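Local coordinates for methyltransferase-like protein (Saccharopolyspora spinosa, PDB 4PNE), which catalyses a [4+2] cycloaddition in spinosyn biosynthesis, using a fold resembling that of S-adenosylmethionine-dependent methyltransferases, at residues M251-I265 with W276-H288. Sequence-based numbering, arbitrary orientation.
Sequences MPQFAEELAAHQHGI and WAAAVCDYEKYAH
Val280 and Leu258 interlock as knobs into holes where helix 251-260 crosses helix 276-281, the axes 9.4 Å apart and their directions 133° apart. Val280 enters a hole formed by Met251, Phe254, Ala255 and Leu258; its CG1, anti to the backbone N (chi1 170°), meets the Phe254 ring at its edge, 3.8 Å from CD2. In return, Leu258 sits among Trp276, Ala277, Val280 and Cys281, with its CD2 branch doing the touching, 3.8 Å from Val280 CG1. Ile265, the last residue of the type II turn after helix 251-260, closes this end with CD1 against CB of Ala277. At the small residue Ala255 the backbones come close: Ala255 CA lies 5.1 Å from Cys281 CA. Met251 folds back at chi2 and chi3, so that CE packs against both Val280 CG1 and Tyr283 CB and comes within 3.8 Å of Tyr286 OH, a hydroxyl that itself donates to Ala279 O.

The Tyr283 side is more open and wetter. Pro252 CA lies over one ring face in a CH-pi contact, 3.9 Å from the Tyr283 centroid, while Ala255 CB approaches that ring obliquely. No direct hydrogen bond joins the segments; instead a water donates to Pro252 O and lies 3.0 Å from Tyr283 OH. Phe254 also meets Trp73 edge to face, and Trp276 reaches helix 36-54; the side chain of Trp276 is about 10 Å from the bound S-adenosyl-L-homocysteine. The two helices, packed obliquely and closer to antiparallel than to parallel, belong to the helical insertion between strands 236-242 and 290-298 of a class I methyltransferase-like Rossmann fold.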
ATOM      1  N   MET A 251      -5.294  12.887   5.367  1.00 11.99           N
ATOM      2  CA  MET A 251      -4.685  13.928   4.535  1.00 12.42           C
ATOM      3  C   MET A 251      -4.478  15.230   5.317  1.00 12.09           C
ATOM      4  O   MET A 251      -3.396  15.812   5.234  1.00 13.00           O
ATOM      5  CB  MET A 251      -5.484  14.203   3.271  1.00 17.01           C
ATOM      6  CG  MET A 251      -5.426  13.096   2.238  1.00 21.39           C
ATOM      7  SD  MET A 251      -3.792  12.701   1.659  1.00 26.34           S
ATOM      8  CE  MET A 251      -3.283  14.222   0.853  1.00 19.95           C
ATOM      9  N   PRO A 252      -5.461  15.684   6.090  1.00 12.92           N
ATOM     10  CA  PRO A 252      -5.202  16.943   6.803  1.00 12.58           C
ATOM     11  C   PRO A 252      -4.045  16.796   7.777  1.00 14.79           C
ATOM     12  O   PRO A 252      -3.197  17.706   7.870  1.00 13.32           O
ATOM     13  CB  PRO A 252      -6.523  17.218   7.550  1.00 13.31           C
ATOM     14  CG  PRO A 252      -7.522  16.366   6.899  1.00 15.88           C
ATOM     15  CD  PRO A 252      -6.840  15.206   6.274  1.00 14.55           C
ATOM     16  N   GLN A 253      -3.967  15.669   8.481  1.00 11.90           N
ATOM     17  CA  GLN A 253      -2.962  15.523   9.521  1.00 14.41           C
ATOM     18  C   GLN A 253      -1.594  15.322   8.893  1.00 13.67           C
ATOM     19  O   GLN A 253      -0.610  15.945   9.336  1.00 15.93           O
ATOM     20  CB  GLN A 253      -3.285  14.379  10.487  1.00 18.71           C
ATOM     21  CG  GLN A 253      -4.518  14.673  11.339  1.00 15.87           C
ATOM     22  CD  GLN A 253      -4.671  13.799  12.581  1.00 20.10           C
ATOM     23  OE1 GLN A 253      -3.752  13.094  13.001  1.00 19.41           O
ATOM     24  NE2 GLN A 253      -5.861  13.853  13.179  1.00 22.05           N
ATOM     25  N   PHE A 254      -1.503  14.512   7.849  1.00 12.48           N
ATOM     26  CA  PHE A 254      -0.208  14.315   7.208  1.00 13.68           C
ATOM     27  C   PHE A 254       0.289  15.612   6.567  1.00 10.73           C
ATOM     28  O   PHE A 254       1.476  15.917   6.666  1.00 11.95           O
ATOM     29  CB  PHE A 254      -0.275  13.198   6.166  1.00 11.99           C
ATOM     30  CG  PHE A 254       1.042  12.928   5.507  1.00 12.26           C
ATOM     31  CD1 PHE A 254       1.989  12.187   6.158  1.00 14.76           C
ATOM     32  CD2 PHE A 254       1.331  13.447   4.256  1.00 13.25           C
ATOM     33  CE1 PHE A 254       3.236  11.966   5.591  1.00 13.61           C
ATOM     34  CE2 PHE A 254       2.574  13.229   3.671  1.00 18.49           C
ATOM     35  CZ  PHE A 254       3.509  12.489   4.330  1.00 13.11           C
ATOM     36  N   ALA A 255      -0.605  16.399   5.969  1.00 11.76           N
ATOM     37  CA  ALA A 255      -0.231  17.667   5.346  1.00 14.36           C
ATOM     38  C   ALA A 255       0.357  18.615   6.372  1.00 13.67           C
ATOM     39  O   ALA A 255       1.345  19.294   6.102  1.00 13.38           O
ATOM     40  CB  ALA A 255      -1.426  18.317   4.660  1.00 12.77           C
ATOM     41  N   GLU A 256      -0.262  18.679   7.543  1.00 13.92           N
ATOM     42  CA  GLU A 256       0.278  19.516   8.594  1.00 18.34           C
ATOM     43  C   GLU A 256       1.691  19.050   8.991  1.00 14.13           C
ATOM     44  O   GLU A 256       2.611  19.869   9.129  1.00 14.72           O
ATOM     45  CB  GLU A 256      -0.660  19.527   9.792  1.00 20.56           C
ATOM     46  CG  GLU A 256      -0.031  20.155  11.003  1.00 26.70           C
ATOM     47  CD  GLU A 256      -1.029  20.525  12.066  1.00 26.35           C
ATOM     48  OE1 GLU A 256      -2.237  20.232  11.905  1.00 27.04           O
ATOM     49  OE2 GLU A 256      -0.587  21.093  13.080  1.00 33.55           O
ATOM     50  N   GLU A 257       1.888  17.736   9.128  1.00 12.34           N
ATOM     51  CA  GLU A 257       3.221  17.197   9.443  1.00 14.45           C
ATOM     52  C   GLU A 257       4.265  17.537   8.387  1.00 17.23           C
ATOM     53  O   GLU A 257       5.424  17.854   8.700  1.00 19.00           O
ATOM     54  CB  GLU A 257       3.153  15.668   9.602  1.00 19.57           C
ATOM     55  CG  GLU A 257       2.259  15.220  10.709  1.00 20.13           C
ATOM     56  CD  GLU A 257       2.732  15.713  12.056  1.00 25.96           C
ATOM     57  OE1 GLU A 257       3.886  15.381  12.428  1.00 26.13           O
ATOM     58  OE2 GLU A 257       1.965  16.450  12.720  1.00 24.38           O
ATOM     59  N   LEU A 258       3.861  17.417   7.132  1.00 12.60           N
ATOM     60  CA  LEU A 258       4.690  17.672   5.976  1.00 15.51           C
ATOM     61  C   LEU A 258       5.075  19.122   5.948  1.00 14.26           C
ATOM     62  O   LEU A 258       6.246  19.450   5.750  1.00 16.12           O
ATOM     63  CB  LEU A 258       3.956  17.276   4.704  1.00 15.70           C
ATOM     64  CG  LEU A 258       4.680  17.519   3.368  1.00 16.89           C
ATOM     65  CD1 LEU A 258       6.059  16.841   3.311  1.00 20.25           C
ATOM     66  CD2 LEU A 258       3.834  17.048   2.196  1.00 18.91           C
ATOM     67  N   ALA A 259       4.121  19.993   6.239  1.00 13.23           N
ATOM     68  CA  ALA A 259       4.360  21.443   6.170  1.00 16.82           C
ATOM     69  C   ALA A 259       5.448  21.862   7.119  1.00 24.56           C
ATOM     70  O   ALA A 259       6.222  22.747   6.816  1.00 25.29           O
ATOM     71  CB  ALA A 259       3.113  22.178   6.476  1.00 18.15           C
ATOM     72  N   ALA A 260       5.516  21.251   8.286  1.00 16.99           N
ATOM     73  CA  ALA A 260       6.631  21.565   9.167  1.00 25.04           C
ATOM     74  C   ALA A 260       7.987  21.295   8.467  1.00 31.96           C
ATOM     75  O   ALA A 260       8.917  22.089   8.592  1.00 37.94           O
ATOM     76  CB  ALA A 260       6.520  20.780  10.453  1.00 30.34           C
ATOM     77  N   HIS A 261       8.097  20.193   7.717  1.00 27.82           N
ATOM     78  CA  HIS A 261       9.361  19.812   7.049  1.00 24.61           C
ATOM     79  C   HIS A 261       9.508  20.322   5.622  1.00 26.45           C
ATOM     80  O   HIS A 261      10.186  19.692   4.814  1.00 35.12           O
ATOM     81  CB  HIS A 261       9.509  18.282   7.012  1.00 26.94           C
ATOM     82  CG  HIS A 261       9.480  17.639   8.362  1.00 28.48           C
ATOM     83  ND1 HIS A 261       8.314  17.371   9.042  1.00 24.50           N
ATOM     84  CD2 HIS A 261      10.488  17.222   9.165  1.00 29.51           C
ATOM     85  CE1 HIS A 261       8.602  16.819  10.208  1.00 30.60           C
ATOM     86  NE2 HIS A 261       9.916  16.720  10.308  1.00 34.64           N
ATOM     87  N   GLN A 262       8.907  21.465   5.313  1.00 29.45           N
ATOM     88  CA  GLN A 262       8.719  21.835   3.924  1.00 22.55           C
ATOM     89  C   GLN A 262       9.819  22.751   3.411  1.00 34.62           C
ATOM     90  O   GLN A 262      10.001  22.919   2.199  1.00 32.09           O
ATOM     91  CB  GLN A 262       7.334  22.470   3.764  1.00 34.11           C
ATOM     92  CG  GLN A 262       7.213  23.951   4.105  1.00 34.49           C
ATOM     93  CD  GLN A 262       5.841  24.512   3.720  1.00 41.54           C
ATOM     94  OE1 GLN A 262       4.910  23.757   3.407  1.00 43.45           O
ATOM     95  NE2 GLN A 262       5.714  25.833   3.739  1.00 40.44           N
ATOM     96  N   HIS A 263      10.583  23.318   4.326  1.00 32.43           N
ATOM     97  CA  HIS A 263      11.604  24.256   3.923  1.00 34.35           C
ATOM     98  C   HIS A 263      12.608  23.574   2.994  1.00 32.93           C
ATOM     99  O   HIS A 263      13.103  22.476   3.280  1.00 33.75           O
ATOM    100  CB  HIS A 263      12.283  24.842   5.155  1.00 30.16           C
ATOM    101  CG  HIS A 263      12.885  23.814   6.058  1.00 29.84           C
ATOM    102  ND1 HIS A 263      14.225  23.502   6.038  1.00 36.23           N
ATOM    103  CD2 HIS A 263      12.326  23.030   7.009  1.00 36.07           C
ATOM    104  CE1 HIS A 263      14.469  22.566   6.939  1.00 41.68           C
ATOM    105  NE2 HIS A 263      13.333  22.260   7.538  1.00 42.26           N
ATOM    106  N   GLY A 264      12.873  24.232   1.870  1.00 37.91           N
ATOM    107  CA  GLY A 264      13.889  23.798   0.927  1.00 38.32           C
ATOM    108  C   GLY A 264      13.680  22.402   0.365  1.00 34.32           C
ATOM    109  O   GLY A 264      14.664  21.718   0.063  1.00 30.84           O
ATOM    110  N   ILE A 265      12.423  21.972   0.229  1.00 33.75           N
ATOM    111  CA  ILE A 265      12.145  20.637  -0.304  1.00 32.30           C
ATOM    112  C   ILE A 265      12.635  20.565  -1.748  1.00 35.27           C
ATOM    113  O   ILE A 265      13.266  19.585  -2.137  1.00 33.36           O
ATOM    114  CB  ILE A 265      10.629  20.249  -0.228  1.00 27.91           C
ATOM    115  CG1 ILE A 265      10.242  19.863   1.202  1.00 35.60           C
ATOM    116  CG2 ILE A 265      10.331  19.046  -1.124  1.00 27.70           C
ATOM    117  CD1 ILE A 265       8.761  19.450   1.382  1.00 28.37           C
ATOM    118  N   TRP A 276       5.098  17.011  -5.684  1.00 22.26           N
ATOM    119  CA  TRP A 276       4.244  16.079  -4.955  1.00 19.19           C
ATOM    120  C   TRP A 276       3.870  16.674  -3.580  1.00 18.93           C
ATOM    121  O   TRP A 276       2.710  16.597  -3.148  1.00 19.06           O
ATOM    122  CB  TRP A 276       4.941  14.732  -4.771  1.00 20.47           C
ATOM    123  CG  TRP A 276       4.224  13.868  -3.788  1.00 17.12           C
ATOM    124  CD1 TRP A 276       3.129  13.081  -4.022  1.00 19.54           C
ATOM    125  CD2 TRP A 276       4.537  13.721  -2.402  1.00 17.43           C
ATOM    126  NE1 TRP A 276       2.741  12.463  -2.859  1.00 22.30           N
ATOM    127  CE2 TRP A 276       3.585  12.840  -1.852  1.00 18.48           C
ATOM    128  CE3 TRP A 276       5.524  14.253  -1.578  1.00 17.37           C
ATOM    129  CZ2 TRP A 276       3.608  12.466  -0.510  1.00 21.23           C
ATOM    130  CZ3 TRP A 276       5.546  13.890  -0.251  1.00 19.21           C
ATOM    131  CH2 TRP A 276       4.585  13.014   0.272  1.00 19.69           C
ATOM    132  N   ALA A 277       4.858  17.261  -2.906  1.00 18.64           N
ATOM    133  CA  ALA A 277       4.641  17.865  -1.583  1.00 19.93           C
ATOM    134  C   ALA A 277       3.612  18.990  -1.669  1.00 18.41           C
ATOM    135  O   ALA A 277       2.724  19.118  -0.820  1.00 16.81           O
ATOM    136  CB  ALA A 277       5.944  18.399  -1.015  1.00 16.48           C
ATOM    137  N   ALA A 278       3.707  19.792  -2.717  1.00 17.45           N
ATOM    138  CA  ALA A 278       2.772  20.888  -2.912  1.00 20.72           C
ATOM    139  C   ALA A 278       1.328  20.354  -3.092  1.00 24.03           C
ATOM    140  O   ALA A 278       0.385  20.911  -2.532  1.00 19.20           O
ATOM    141  CB  ALA A 278       3.199  21.714  -4.109  1.00 24.15           C
ATOM    142  N   ALA A 279       1.179  19.246  -3.820  1.00 19.75           N
ATOM    143  CA  ALA A 279      -0.118  18.594  -4.044  1.00 17.20           C
ATOM    144  C   ALA A 279      -0.756  18.061  -2.751  1.00 19.89           C
ATOM    145  O   ALA A 279      -1.957  18.252  -2.505  1.00 17.85           O
ATOM    146  CB  ALA A 279       0.048  17.472  -5.050  1.00 17.45           C
ATOM    147  N   VAL A 280       0.048  17.417  -1.904  1.00 14.47           N
ATOM    148  CA  VAL A 280      -0.441  16.937  -0.617  1.00 17.00           C
ATOM    149  C   VAL A 280      -0.922  18.125   0.205  1.00 21.75           C
ATOM    150  O   VAL A 280      -2.008  18.102   0.778  1.00 17.91           O
ATOM    151  CB  VAL A 280       0.654  16.148   0.141  1.00 14.93           C
ATOM    152  CG1 VAL A 280       0.258  15.840   1.573  1.00 19.11           C
ATOM    153  CG2 VAL A 280       0.980  14.877  -0.615  1.00 19.82           C
ATOM    154  N   CYS A 281      -0.146  19.197   0.237  1.00 19.18           N
ATOM    155  CA  CYS A 281      -0.568  20.325   1.055  1.00 19.70           C
ATOM    156  C   CYS A 281      -1.771  21.059   0.458  1.00 16.27           C
ATOM    157  O   CYS A 281      -2.437  21.807   1.160  1.00 17.75           O
ATOM    158  CB  CYS A 281       0.603  21.272   1.266  1.00 17.95           C
ATOM    159  SG  CYS A 281       1.796  20.591   2.471  1.00 25.39           S
ATOM    160  N   ASP A 282      -2.034  20.839  -0.827  1.00 13.81           N
ATOM    161  CA  ASP A 282      -3.226  21.349  -1.489  1.00 18.35           C
ATOM    162  C   ASP A 282      -4.438  20.421  -1.311  1.00 19.92           C
ATOM    163  O   ASP A 282      -5.413  20.560  -2.042  1.00 17.84           O
ATOM    164  CB  ASP A 282      -2.941  21.542  -2.986  1.00 19.98           C
ATOM    165  CG  ASP A 282      -3.777  22.652  -3.637  1.00 29.75           C
ATOM    166  OD1 ASP A 282      -4.199  23.621  -2.966  1.00 27.93           O
ATOM    167  OD2 ASP A 282      -3.996  22.551  -4.860  1.00 33.39           O
ATOM    168  N   TYR A 283      -4.411  19.528  -0.314  1.00 17.74           N
ATOM    169  CA  TYR A 283      -5.473  18.510  -0.172  1.00 18.78           C
ATOM    170  C   TYR A 283      -6.880  19.101  -0.072  1.00 15.27           C
ATOM    171  O   TYR A 283      -7.843  18.442  -0.380  1.00 17.18           O
ATOM    172  CB  TYR A 283      -5.227  17.616   1.057  1.00 16.66           C
ATOM    173  CG  TYR A 283      -5.482  18.332   2.350  1.00 14.41           C
ATOM    174  CD1 TYR A 283      -6.725  18.291   2.959  1.00 19.22           C
ATOM    175  CD2 TYR A 283      -4.497  19.102   2.936  1.00 15.17           C
ATOM    176  CE1 TYR A 283      -6.965  18.967   4.139  1.00 16.27           C
ATOM    177  CE2 TYR A 283      -4.732  19.790   4.105  1.00 15.24           C
ATOM    178  CZ  TYR A 283      -5.973  19.720   4.703  1.00 18.11           C
ATOM    179  OH  TYR A 283      -6.212  20.409   5.874  1.00 23.34           O
ATOM    180  N   GLU A 284      -7.024  20.335   0.390  1.00 15.81           N
ATOM    181  CA  GLU A 284      -8.367  20.897   0.499  1.00 15.86           C
ATOM    182  C   GLU A 284      -9.063  21.000  -0.842  1.00 15.70           C
ATOM    183  O   GLU A 284     -10.302  21.038  -0.890  1.00 22.23           O
ATOM    184  CB  GLU A 284      -8.332  22.279   1.177  1.00 16.71           C
ATOM    185  CG  GLU A 284      -8.153  22.180   2.697  1.00 18.78           C
ATOM    186  CD  GLU A 284      -8.394  23.487   3.415  1.00 33.29           C
ATOM    187  OE1 GLU A 284      -8.271  24.555   2.772  1.00 36.21           O
ATOM    188  OE2 GLU A 284      -8.677  23.437   4.633  1.00 33.19           O
ATOM    189  N   LYS A 285      -8.315  21.047  -1.937  1.00 17.14           N
ATOM    190  CA  LYS A 285      -8.962  21.125  -3.252  1.00 19.22           C
ATOM    191  C   LYS A 285      -9.614  19.817  -3.700  1.00 23.27           C
ATOM    192  O   LYS A 285     -10.477  19.845  -4.557  1.00 23.60           O
ATOM    193  CB  LYS A 285      -7.963  21.551  -4.325  1.00 27.25           C
ATOM    194  CG  LYS A 285      -7.263  22.865  -4.059  1.00 25.25           C
ATOM    195  CD  LYS A 285      -8.201  24.052  -4.161  1.00 28.76           C
ATOM    196  CE  LYS A 285      -7.437  25.356  -3.924  1.00 28.25           C
ATOM    197  NZ  LYS A 285      -8.228  26.568  -4.244  1.00 41.76           N
ATOM    198  N   TYR A 286      -9.249  18.678  -3.111  1.00 18.41           N
ATOM    199  CA  TYR A 286      -9.755  17.408  -3.637  1.00 17.08           C
ATOM    200  C   TYR A 286     -10.042  16.315  -2.635  1.00 17.47           C
ATOM    201  O   TYR A 286     -10.763  15.382  -2.975  1.00 19.93           O
ATOM    202  CB  TYR A 286      -8.768  16.844  -4.670  1.00 19.54           C
ATOM    203  CG  TYR A 286      -7.382  16.629  -4.106  1.00 16.15           C
ATOM    204  CD1 TYR A 286      -6.463  17.653  -4.111  1.00 15.73           C
ATOM    205  CD2 TYR A 286      -7.006  15.419  -3.539  1.00 18.78           C
ATOM    206  CE1 TYR A 286      -5.187  17.488  -3.559  1.00 15.09           C
ATOM    207  CE2 TYR A 286      -5.748  15.242  -2.993  1.00 15.31           C
ATOM    208  CZ  TYR A 286      -4.838  16.277  -2.999  1.00 15.93           C
ATOM    209  OH  TYR A 286      -3.568  16.095  -2.452  1.00 16.84           O
ATOM    210  N   ALA A 287      -9.461  16.366  -1.439  1.00 18.26           N
ATOM    211  CA  ALA A 287      -9.488  15.209  -0.548  1.00 19.01           C
ATOM    212  C   ALA A 287     -10.915  14.850  -0.096  1.00 18.97           C
ATOM    213  O   ALA A 287     -11.204  13.697   0.273  1.00 17.70           O
ATOM    214  CB  ALA A 287      -8.622  15.460   0.648  1.00 20.52           C
ATOM    215  N   HIS A 288     -11.807  15.836  -0.108  1.00 15.67           N
ATOM    216  CA  HIS A 288     -13.170  15.573   0.323  1.00 20.46           C
ATOM    217  C   HIS A 288     -13.892  14.543  -0.594  1.00 19.03           C
ATOM    218  O   HIS A 288     -14.896  13.949  -0.199  1.00 21.57           O
ATOM    219  CB  HIS A 288     -13.973  16.867   0.385  1.00 28.20           C
ATOM    220  CG  HIS A 288     -15.421  16.629   0.638  1.00 36.30           C
ATOM    221  ND1 HIS A 288     -15.864  16.039   1.800  1.00 42.32           N
ATOM    222  CD2 HIS A 288     -16.515  16.827  -0.131  1.00 40.41           C
ATOM    223  CE1 HIS A 288     -17.175  15.907   1.748  1.00 37.33           C
ATOM    224  NE2 HIS A 288     -17.598  16.385   0.590  1.00 40.57           N
TER
HETATM  225  O   HOH W   1      -3.704  20.306   7.571  1.00 22.22           O